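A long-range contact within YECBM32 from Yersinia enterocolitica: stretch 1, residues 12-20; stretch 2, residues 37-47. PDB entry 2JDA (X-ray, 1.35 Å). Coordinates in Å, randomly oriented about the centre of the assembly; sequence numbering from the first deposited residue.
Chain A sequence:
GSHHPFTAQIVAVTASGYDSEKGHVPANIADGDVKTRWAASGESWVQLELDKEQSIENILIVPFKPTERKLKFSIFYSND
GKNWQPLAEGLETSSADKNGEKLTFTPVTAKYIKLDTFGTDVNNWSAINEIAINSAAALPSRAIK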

# COMPACT_ATOMS: atom_id res chain seq x y z
N ALA A 12 -2.36 4.60 12.49
CA ALA A 12 -1.43 5.69 12.20
C ALA A 12 -0.79 5.42 10.86
O ALA A 12 -0.48 4.28 10.56
CB ALA A 12 -0.41 5.81 13.26
N VAL A 13 -0.65 6.46 10.08
CA VAL A 13 0.02 6.40 8.79
C VAL A 13 1.10 7.46 8.79
O VAL A 13 0.85 8.61 9.24
CB VAL A 13 -0.94 6.64 7.60
CG1 VAL A 13 -0.19 6.56 6.27
CG2 VAL A 13 -2.08 5.68 7.64
N THR A 14 2.27 7.12 8.28
CA THR A 14 3.36 8.08 8.08
C THR A 14 3.86 7.88 6.66
O THR A 14 3.66 6.84 6.04
CB THR A 14 4.48 7.94 9.11
OG1 THR A 14 4.94 6.58 9.12
CG2 THR A 14 4.00 8.25 10.49
N ALA A 15 4.59 8.85 6.15
CA ALA A 15 5.16 8.74 4.82
C ALA A 15 6.43 9.58 4.65
O ALA A 15 6.68 10.52 5.40
CB ALA A 15 4.13 9.11 3.77
N SER A 16 7.20 9.25 3.61
CA SER A 16 8.36 10.00 3.25
C SER A 16 8.03 11.44 2.87
O SER A 16 8.87 12.32 3.07
CB SER A 16 9.04 9.35 2.04
OG SER A 16 8.18 9.20 0.97
N GLY A 17 6.87 11.63 2.28
CA GLY A 17 6.43 12.91 1.75
C GLY A 17 5.08 12.77 1.13
O GLY A 17 4.52 11.69 1.15
N TYR A 18 4.53 13.89 0.64
CA TYR A 18 3.22 13.92 0.08
C TYR A 18 3.05 15.22 -0.71
O TYR A 18 3.76 16.19 -0.48
CB TYR A 18 2.16 13.85 1.23
CG TYR A 18 2.16 15.02 2.19
CD1 TYR A 18 1.18 16.02 2.11
CD2 TYR A 18 3.11 15.14 3.18
CE1 TYR A 18 1.15 17.09 2.97
CE2 TYR A 18 3.11 16.23 4.04
CZ TYR A 18 2.15 17.20 3.94
OH TYR A 18 2.15 18.29 4.82
N ASP A 19 2.03 15.25 -1.55
CA ASP A 19 1.69 16.43 -2.35
C ASP A 19 0.93 17.37 -1.45
O ASP A 19 -0.26 17.21 -1.23
CB ASP A 19 0.86 16.03 -3.54
CG ASP A 19 0.52 17.17 -4.46
OD1 ASP A 19 0.58 18.35 -4.00
OD2 ASP A 19 0.14 16.89 -5.62
N SER A 20 1.65 18.33 -0.88
CA SER A 20 1.06 19.27 0.05
C SER A 20 0.23 20.35 -0.59
O SER A 20 -0.60 20.96 0.08
CB SER A 20 2.14 19.86 0.92
OG SER A 20 3.12 20.49 0.17
N ARG A 37 -6.52 10.22 -2.06
CA ARG A 37 -5.27 9.49 -2.24
C ARG A 37 -4.12 10.12 -1.53
O ARG A 37 -4.13 11.30 -1.25
CB ARG A 37 -4.95 9.37 -3.72
CG ARG A 37 -4.67 10.65 -4.47
CD ARG A 37 -4.50 10.44 -5.94
NE ARG A 37 -4.29 11.63 -6.75
CZ ARG A 37 -5.26 12.36 -7.25
NH1 ARG A 37 -6.53 12.13 -6.95
NH2 ARG A 37 -4.91 13.37 -8.02
N TRP A 38 -3.16 9.28 -1.20
CA TRP A 38 -1.80 9.70 -0.91
C TRP A 38 -1.03 9.71 -2.21
O TRP A 38 -1.12 8.77 -3.01
CB TRP A 38 -1.13 8.69 0.05
CG TRP A 38 0.35 8.89 0.19
CD1 TRP A 38 0.96 9.97 0.78
CD2 TRP A 38 1.39 8.04 -0.25
NE1 TRP A 38 2.32 9.87 0.67
CE2 TRP A 38 2.62 8.66 0.08
CE3 TRP A 38 1.44 6.80 -0.94
CZ2 TRP A 38 3.85 8.10 -0.24
CZ3 TRP A 38 2.64 6.25 -1.25
CH2 TRP A 38 3.85 6.91 -0.88
N ALA A 39 -0.22 10.74 -2.40
CA ALA A 39 0.67 10.84 -3.57
C ALA A 39 1.98 11.50 -3.17
O ALA A 39 1.99 12.48 -2.44
CB ALA A 39 0.06 11.62 -4.68
N ALA A 40 3.09 10.96 -3.69
CA ALA A 40 4.43 11.49 -3.41
C ALA A 40 5.29 11.22 -4.62
O ALA A 40 5.01 10.30 -5.37
CB ALA A 40 5.01 10.81 -2.20
N SER A 41 6.36 12.01 -4.83
CA SER A 41 7.20 11.88 -6.02
C SER A 41 8.57 11.31 -5.67
O SER A 41 9.12 11.51 -4.56
CB SER A 41 7.33 13.21 -6.75
OG SER A 41 7.72 14.23 -5.92
N GLY A 42 9.12 10.58 -6.64
CA GLY A 42 10.38 9.91 -6.47
C GLY A 42 10.26 8.66 -5.63
O GLY A 42 9.14 8.18 -5.40
N GLU A 43 11.35 8.09 -5.22
CA GLU A 43 11.31 6.90 -4.38
C GLU A 43 10.81 7.37 -3.03
O GLU A 43 11.40 8.26 -2.40
CB GLU A 43 12.67 6.22 -4.27
CG GLU A 43 13.07 5.45 -5.51
CD GLU A 43 14.43 4.73 -5.34
OE1 GLU A 43 14.60 4.09 -4.27
OE2 GLU A 43 15.14 4.75 -6.39
N SER A 44 9.72 6.75 -2.59
CA SER A 44 8.95 7.19 -1.46
C SER A 44 8.61 5.98 -0.57
O SER A 44 8.93 4.81 -0.92
CB SER A 44 7.69 7.85 -1.96
OG SER A 44 7.98 8.97 -2.76
N TRP A 45 7.94 6.23 0.53
CA TRP A 45 7.42 5.14 1.36
C TRP A 45 6.22 5.63 2.10
O TRP A 45 6.08 6.81 2.38
CB TRP A 45 8.48 4.54 2.33
CG TRP A 45 9.13 5.50 3.23
CD1 TRP A 45 10.27 6.20 2.99
CD2 TRP A 45 8.59 6.04 4.45
NE1 TRP A 45 10.50 7.09 4.02
CE2 TRP A 45 9.48 7.00 4.93
CE3 TRP A 45 7.45 5.75 5.21
CZ2 TRP A 45 9.27 7.71 6.10
CZ3 TRP A 45 7.26 6.43 6.41
CH2 TRP A 45 8.16 7.41 6.83
N VAL A 46 5.32 4.70 2.41
CA VAL A 46 4.16 4.93 3.27
C VAL A 46 4.07 3.77 4.23
O VAL A 46 4.26 2.60 3.83
CB VAL A 46 2.89 5.14 2.41
CG1 VAL A 46 2.54 3.94 1.53
CG2 VAL A 46 1.71 5.52 3.32
N GLN A 47 3.87 4.10 5.50
CA GLN A 47 3.95 3.12 6.59
C GLN A 47 2.66 3.12 7.38
O GLN A 47 2.17 4.15 7.78
CB GLN A 47 5.13 3.43 7.49
CG GLN A 47 5.29 2.52 8.70
CD GLN A 47 6.50 2.89 9.52
OE1 GLN A 47 7.60 2.81 9.00
NE2 GLN A 47 6.29 3.34 10.77
O HOH W 1 3.33 4.70 10.44
O HOH W 2 8.47 11.01 -0.92

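The backbone hydrogen bonds between two antiparallel strands, 12-15 and 44-47, anchor this contact. Thr 14 and Gln 47 form a reciprocal pair. Gln 47 N donates to Thr 14 O at 2.8 Å, and Thr 14 N donates to Gln 47 O at 3.0 Å. Both bonds are close to straight. Ser 16 N continues the ladder, donating to Trp 45 O at 3.0 Å.

Past the end of strand 12-15, side chains join in. Trp 45 N donates to Ser 16 OG at 3.0 Å, so a hydroxyl takes the place of a backbone acceptor. Trp 38 NE1 donates to Gly 17 O at 2.9 Å; this oxygen lies at the edge of the indole, near its plane. Asp 19 N reaches Ala 39 O at 2.9 Å, but the angle of 129° makes this bond weak. Ala 39 O also receives a CA-H...O contact from Tyr 18 CA at 3.2 Å.

Two waters link the stretches. Water 1 bonds to Thr 14 OG1 at 2.8 Å and donates to Gln 47 O at 3.0 Å. Water 2 bonds to Ser 16 OG at 2.6 Å and donates to Ser 44 OG at 2.8 Å.

The packing is different on the two sides of the sheet. Ala 15 and Val 46 form a non-hydrogen-bonded pair with their side chains on one face. Ala 15 CB lies 4.4 Å from Val 46 CG2 and 4.0 Å from Trp 38 CE2. Val 13 CG1 meets Val 46 CG2 at 3.7 Å. Thr 14 and Gln 47 point to the other face, where Thr 14 OG1 lies 3.6 Å from Gln 47 CB. Trp 45 covers Ser 16: Ser 16 CB sits 3.6 Å from the centroid of the five-membered ring of Trp 45, over its face, in a CH-pi contact.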